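Local coordinates for protein glycoside hydrolase family 61 (Trichoderma reesei QM6a, PDB 5O2X) that probably cleaves cellulose oxidatively at a copper centre, as a lytic polysaccharide monooxygenase of Auxiliary Activity family 9, at residues V44-Y49 with N169-Y174; L94-G99 with G151-R156. All coordinates share one frame; numbering follows the deposited sequence.

Contact 1 (V44-Y49 with N169-Y174). With SO4 (sulfate ion), chain T.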
loop_
_atom_site.group_PDB
_atom_site.type_symbol
_atom_site.label_atom_id
_atom_site.label_comp_id
_atom_site.label_asym_id
_atom_site.label_seq_id
_atom_site.Cartn_x
_atom_site.Cartn_y
_atom_site.Cartn_z
ATOM N N VAL A 44 -9.316 -4.741 6.637
ATOM C CA VAL A 44 -9.705 -3.836 7.716
ATOM C C VAL A 44 -10.949 -3.094 7.276
ATOM O O VAL A 44 -11.009 -2.587 6.145
ATOM C CB VAL A 44 -8.547 -2.861 8.062
ATOM C CG1 VAL A 44 -8.948 -1.978 9.229
ATOM C CG2 VAL A 44 -7.267 -3.606 8.356
ATOM N N SER A 45 -11.968 -3.053 8.133
ATOM C CA SER A 45 -13.233 -2.433 7.802
ATOM C C SER A 45 -13.299 -1.004 8.314
ATOM O O SER A 45 -12.521 -0.588 9.183
ATOM C CB SER A 45 -14.386 -3.231 8.458
ATOM O OG SER A 45 -14.491 -4.529 7.966
ATOM N N PRO A 46 -14.305 -0.227 7.854
ATOM C CA PRO A 46 -14.462 1.151 8.326
ATOM C C PRO A 46 -14.617 1.297 9.836
ATOM O O PRO A 46 -14.205 2.320 10.382
ATOM C CB PRO A 46 -15.687 1.659 7.542
ATOM C CG PRO A 46 -15.613 0.894 6.255
ATOM C CD PRO A 46 -15.153 -0.493 6.665
ATOM N N ASP A 47 -15.184 0.299 10.506
ATOM C CA ASP A 47 -15.301 0.349 11.947
ATOM C C ASP A 47 -13.945 0.222 12.662
ATOM O O ASP A 47 -13.911 0.366 13.878
ATOM C CB ASP A 47 -16.365 -0.620 12.498
ATOM C CG ASP A 47 -16.003 -2.111 12.329
ATOM O OD1 ASP A 47 -14.934 -2.432 11.861
ATOM O OD2 ASP A 47 -16.839 -2.994 12.588
ATOM N N ALA A 48 -12.863 0.067 11.908
ATOM C CA ALA A 48 -11.517 0.094 12.428
ATOM C C ALA A 48 -10.667 1.197 11.818
ATOM O O ALA A 48 -9.454 1.237 12.048
ATOM C CB ALA A 48 -10.858 -1.281 12.300
ATOM N N TYR A 49 -11.288 2.139 11.124
ATOM C CA TYR A 49 -10.509 3.229 10.532
ATOM C C TYR A 49 -9.872 4.152 11.572
ATOM O O TYR A 49 -8.900 4.837 11.262
ATOM C CB TYR A 49 -11.378 4.079 9.614
ATOM C CG TYR A 49 -11.701 3.494 8.262
ATOM C CD1 TYR A 49 -11.112 2.335 7.752
ATOM C CD2 TYR A 49 -12.641 4.144 7.466
ATOM C CE1 TYR A 49 -11.420 1.865 6.477
ATOM C CE2 TYR A 49 -12.940 3.691 6.187
ATOM C CZ TYR A 49 -12.302 2.587 5.681
ATOM O OH TYR A 49 -12.620 2.188 4.408
ATOM N N ASN A 169 -20.062 0.325 6.724
ATOM C CA ASN A 169 -19.080 -0.659 7.134
ATOM C C ASN A 169 -18.739 -1.680 6.062
ATOM O O ASN A 169 -18.089 -2.670 6.375
ATOM C CB ASN A 169 -19.428 -1.335 8.466
ATOM C CG ASN A 169 -18.199 -1.833 9.187
ATOM O OD1 ASN A 169 -17.163 -1.215 9.192
ATOM N ND2 ASN A 169 -18.313 -2.966 9.864
ATOM N N GLY A 170 -19.088 -1.429 4.817
ATOM C CA GLY A 170 -18.919 -2.416 3.757
ATOM C C GLY A 170 -17.633 -2.377 2.983
ATOM O O GLY A 170 -17.220 -3.400 2.434
ATOM N N ALA A 171 -16.976 -1.223 2.909
ATOM C CA ALA A 171 -15.685 -1.127 2.223
ATOM C C ALA A 171 -14.687 -2.053 2.894
ATOM O O ALA A 171 -14.768 -2.301 4.100
ATOM C CB ALA A 171 -15.172 0.308 2.267
ATOM N N GLN A 172 -13.713 -2.530 2.109
ATOM C CA GLN A 172 -12.684 -3.425 2.636
ATOM C C GLN A 172 -11.327 -2.893 2.275
ATOM O O GLN A 172 -11.005 -2.714 1.104
ATOM C CB GLN A 172 -12.842 -4.819 2.026
ATOM C CG GLN A 172 -14.145 -5.502 2.378
ATOM C CD GLN A 172 -14.364 -6.789 1.606
ATOM O OE1 GLN A 172 -13.521 -7.198 0.804
ATOM N NE2 GLN A 172 -15.510 -7.415 1.826
ATOM N N ASN A 173 -10.494 -2.599 3.287
ATOM C CA ASN A 173 -9.174 -2.021 3.036
ATOM C C ASN A 173 -8.112 -3.095 3.245
ATOM O O ASN A 173 -8.141 -3.842 4.231
ATOM C CB ASN A 173 -8.891 -0.864 3.978
ATOM C CG ASN A 173 -9.749 0.343 3.696
ATOM O OD1 ASN A 173 -10.972 0.258 3.623
ATOM N ND2 ASN A 173 -9.106 1.492 3.543
ATOM N N TYR A 174 -7.117 -3.105 2.346
ATOM C CA TYR A 174 -6.051 -4.102 2.381
ATOM C C TYR A 174 -4.702 -3.405 2.408
ATOM O O TYR A 174 -3.928 -3.430 1.414
ATOM C CB TYR A 174 -6.157 -5.031 1.162
ATOM C CG TYR A 174 -7.471 -5.811 1.095
ATOM C CD1 TYR A 174 -8.611 -5.267 0.562
ATOM C CD2 TYR A 174 -7.537 -7.129 1.542
ATOM C CE1 TYR A 174 -9.774 -5.994 0.453
ATOM C CE2 TYR A 174 -8.693 -7.886 1.461
ATOM C CZ TYR A 174 -9.817 -7.314 0.870
ATOM O OH TYR A 174 -10.961 -8.093 0.799
HETATM S S SO4 T . -16.829 -11.040 -0.051
HETATM O O1 SO4 T . -17.790 -11.187 -1.162
HETATM O O2 SO4 T . -17.440 -11.806 1.049
HETATM O O3 SO4 T . -15.489 -11.531 -0.479
HETATM O O4 SO4 T . -16.654 -9.665 0.280
HETATM O O HOH W 1 -15.965 -4.219 5.678
HETATM O O HOH W 2 -10.764 3.867 2.777
#

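Contact 2 (L94-G99 with G151-R156)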
loop_
_atom_site.group_PDB
_atom_site.type_symbol
_atom_site.label_atom_id
_atom_site.label_comp_id
_atom_site.label_asym_id
_atom_site.label_seq_id
_atom_site.Cartn_x
_atom_site.Cartn_y
_atom_site.Cartn_z
ATOM N N LEU A 94 3.847 7.236 1.861
ATOM C CA LEU A 94 5.083 7.117 2.626
ATOM C C LEU A 94 4.897 7.837 3.955
ATOM O O LEU A 94 4.181 8.848 4.017
ATOM C CB LEU A 94 6.276 7.725 1.902
ATOM C CG LEU A 94 6.689 7.032 0.623
ATOM C CD1 LEU A 94 7.718 7.834 -0.124
ATOM C CD2 LEU A 94 7.261 5.656 0.874
ATOM N N ALA A 95 5.609 7.393 4.988
ATOM C CA ALA A 95 5.676 8.122 6.248
ATOM C C ALA A 95 7.098 8.049 6.738
ATOM O O ALA A 95 7.694 6.967 6.813
ATOM C CB ALA A 95 4.758 7.555 7.323
ATOM N N ASN A 96 7.669 9.196 7.119
ATOM C CA ASN A 96 9.023 9.219 7.643
ATOM C C ASN A 96 9.071 8.532 9.015
ATOM O O ASN A 96 8.239 8.798 9.888
ATOM C CB ASN A 96 9.468 10.677 7.749
ATOM C CG ASN A 96 10.979 10.812 7.779
ATOM O OD1 ASN A 96 11.669 10.162 8.568
ATOM N ND2 ASN A 96 11.503 11.631 6.862
ATOM N N CYS A 97 10.057 7.668 9.201
ATOM C CA CYS A 97 10.222 6.964 10.476
ATOM C C CYS A 97 10.977 7.774 11.509
ATOM O O CYS A 97 11.043 7.390 12.685
ATOM C CB CYS A 97 10.964 5.657 10.254
ATOM S SG CYS A 97 9.889 4.570 9.261
ATOM N N ASN A 98 11.584 8.884 11.080
ATOM C CA ASN A 98 12.338 9.783 11.957
ATOM C C ASN A 98 13.328 8.991 12.810
ATOM O O ASN A 98 13.447 9.203 14.000
ATOM C CB ASN A 98 11.424 10.665 12.776
ATOM C CG ASN A 98 10.538 11.549 11.903
ATOM O OD1 ASN A 98 11.044 12.337 11.123
ATOM N ND2 ASN A 98 9.257 11.343 11.985
ATOM N N GLY A 99 14.054 8.099 12.185
ATOM C CA GLY A 99 14.847 7.070 12.844
ATOM C C GLY A 99 14.672 5.766 12.092
ATOM O O GLY A 99 14.256 5.771 10.918
ATOM N N GLY A 151 16.011 9.444 3.875
ATOM C CA GLY A 151 15.441 9.070 5.155
ATOM C C GLY A 151 14.946 7.641 5.111
ATOM O O GLY A 151 14.989 6.984 4.073
ATOM N N ASN A 152 14.451 7.199 6.259
ATOM C CA ASN A 152 13.801 5.897 6.371
ATOM C C ASN A 152 12.303 6.134 6.390
ATOM O O ASN A 152 11.818 7.021 7.108
ATOM C CB ASN A 152 14.262 5.239 7.653
ATOM C CG ASN A 152 15.734 5.020 7.655
ATOM O OD1 ASN A 152 16.312 4.589 6.665
ATOM N ND2 ASN A 152 16.345 5.269 8.784
ATOM N N TYR A 153 11.570 5.348 5.594
ATOM C CA TYR A 153 10.151 5.531 5.442
ATOM C C TYR A 153 9.414 4.206 5.476
ATOM O O TYR A 153 9.894 3.204 4.934
ATOM C CB TYR A 153 9.799 6.169 4.096
ATOM C CG TYR A 153 10.397 7.550 3.868
ATOM C CD1 TYR A 153 11.692 7.703 3.369
ATOM C CD2 TYR A 153 9.669 8.704 4.109
ATOM C CE1 TYR A 153 12.274 8.974 3.184
ATOM C CE2 TYR A 153 10.228 9.976 3.917
ATOM C CZ TYR A 153 11.515 10.084 3.418
ATOM O OH TYR A 153 12.035 11.358 3.236
ATOM N N VAL A 154 8.214 4.221 6.058
ATOM C CA VAL A 154 7.258 3.141 5.843
ATOM C C VAL A 154 6.489 3.483 4.556
ATOM O O VAL A 154 5.904 4.560 4.430
ATOM C CB VAL A 154 6.311 2.973 7.016
ATOM C CG1 VAL A 154 5.204 1.973 6.685
ATOM C CG2 VAL A 154 7.071 2.473 8.236
ATOM N N LEU A 155 6.490 2.511 3.645
ATOM C CA LEU A 155 5.714 2.537 2.405
ATOM C C LEU A 155 4.433 1.736 2.689
ATOM O O LEU A 155 4.516 0.546 2.991
ATOM C CB LEU A 155 6.545 1.931 1.288
ATOM C CG LEU A 155 5.900 1.564 -0.015
ATOM C CD1 LEU A 155 5.329 2.770 -0.654
ATOM C CD2 LEU A 155 6.914 0.869 -0.917
ATOM N N ARG A 156 3.293 2.399 2.613
ATOM C CA ARG A 156 1.991 1.813 2.883
ATOM C C ARG A 156 1.240 1.760 1.577
ATOM O O ARG A 156 0.762 2.771 1.068
ATOM C CB ARG A 156 1.247 2.639 3.934
ATOM C CG ARG A 156 -0.123 2.119 4.318
ATOM C CD ARG A 156 -0.835 3.088 5.251
ATOM N NE ARG A 156 -2.152 2.631 5.690
ATOM C CZ ARG A 156 -3.245 2.642 4.942
ATOM N NH1 ARG A 156 -3.211 3.182 3.726
ATOM N NH2 ARG A 156 -4.375 2.110 5.382
HETATM O O HOH W 3 14.167 8.937 8.533
#

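Contact 1 (V44-Y49 with N169-Y174)
The Asn173 amide crosses the Tyr49 ring at about a right angle at its hydroxyl end: Tyr49 OH donates to Asn173 OD1 at 2.7 Å, and that oxygen sits at the edge of the ring, in its plane, with ring and amide planes 71° apart. Pro46 CA, from the same turn, lies over one ring face. The Ala171 methyl, CB, is 3.8 Å from Tyr49 OH. A water donates to the hydroxyl and accepts from Asn173 ND2, which also bonds Glu158. Beside this buried cluster the backbones join in a single antiparallel bridge: Val44 N donates to Asn173 O at 2.8 Å, nearly straight at 172°, and Asn173 N returns a bond to Val44 O. Replaced by a phenylalanine, Tyr49 would lose its hydroxyl, which would probably leave Asn173 OD1 without this donor and its amide less firmly fixed in rotation.

Toward solvent the grip slackens. Asn169 swings its CG anti to the backbone N (chi1 -154°), and OD1 accepts from Asp47 N at 2.8 Å, whereas the bond from Asn169 ND2 to Asp47 OD2, 3.1 Å, is weak and involves one of two Asp47 conformers. Another water links the carbonyls of Asn169 and Ala171 with Ser45 OG in one of its conformers. Gln172 NE2 donates to a sulfate ion, probably from the crystallisation liquor, that His163 also bonds.

Tyr174 OH donates to Gln172 OE1 at 2.7 Å. The loop thus holds the strand edge through Val44 and the Asn173 side chain, while Tyr174, of the copper site, points away from it, an arrangement consistent with helping to position Tyr174.

Contact 2 (L94-G99 with G151-R156)
Two adjacent strands of the beta-sandwich core pair antiparallel here, Leu94, Ala95 and Asn96 lying against Leu155, Val154 and Tyr153, and an Asx turn follows at the end of the first strand. The central pair is hydrogen-bonded both ways: Ala95 N donates to Val154 O and Val154 N to Ala95 O, each at 2.9 Å. In the flanking non-hydrogen-bonded pairs the CA hydrogens contribute, Leu94 CA coming to 3.2 Å from Val154 O.

On the face bearing Leu94 and Asn96, Leu94 CD2 touches Leu155 CD1 at 3.8 Å and also packs on Tyr153 CB. The Asn96 amide lies obliquely to the Tyr153 ring, their planes 53° apart, with ND2 at 3.6 Å from CE2. Its two ends do different work. ND2 bonds Gln189, which also bonds Tyr153 OH, itself hydrogen-bonded to Ala149 O as well; Asn96 OD1 accepts from Asn98 N at 2.8 Å, closing the Asx turn, and from a water that in turn accepts from Asn152 N.

Beyond the paired residues, in the turn, Cys97 N donates almost straight (175°) to Asn152 O at 2.8 Å. Cys97 SG, anti to its own carbonyl carbon (chi1 -66°), lies 3.7 Å from Val154 CG2 while its disulfide ties it to Cys101. The last link comes from Asn152 ND2, whose amide points at Gly99 O from above that carbonyl's plane, at 3.0 Å.

Strand 110-121 pairs with strand 90-96 through Leu94 and Phe112, and strand 172-183 pairs with strand 151-161 through Tyr153 and Ile180. Leu155, in turn, packs on Ile75 and Phe77 of strand 74-80 in the other sheet.

Neighbouring strands of one sheet connect the two contacts: strand 172-183 starts within contact 1 and pairs antiparallel with strand 151-161, whose first residues form contact 2. Their centres are 24 Å apart, and although the nearest atoms come to about 5 Å the contacts do not touch. Glu158 spans the interval, accepting from Asn173 ND2 of contact 1 with OE2 and forming a salt bridge to Arg156 NH1 of contact 2 with OE1. Helix 53-56 is shared too, Ile54 touching Tyr49 and Asn173 while its carbonyl accepts from Arg156 NH2. Contact 1 borders the active site: it holds Tyr174 of the copper site, and the Gln172 side chain lies about 4 Å from the copper ion.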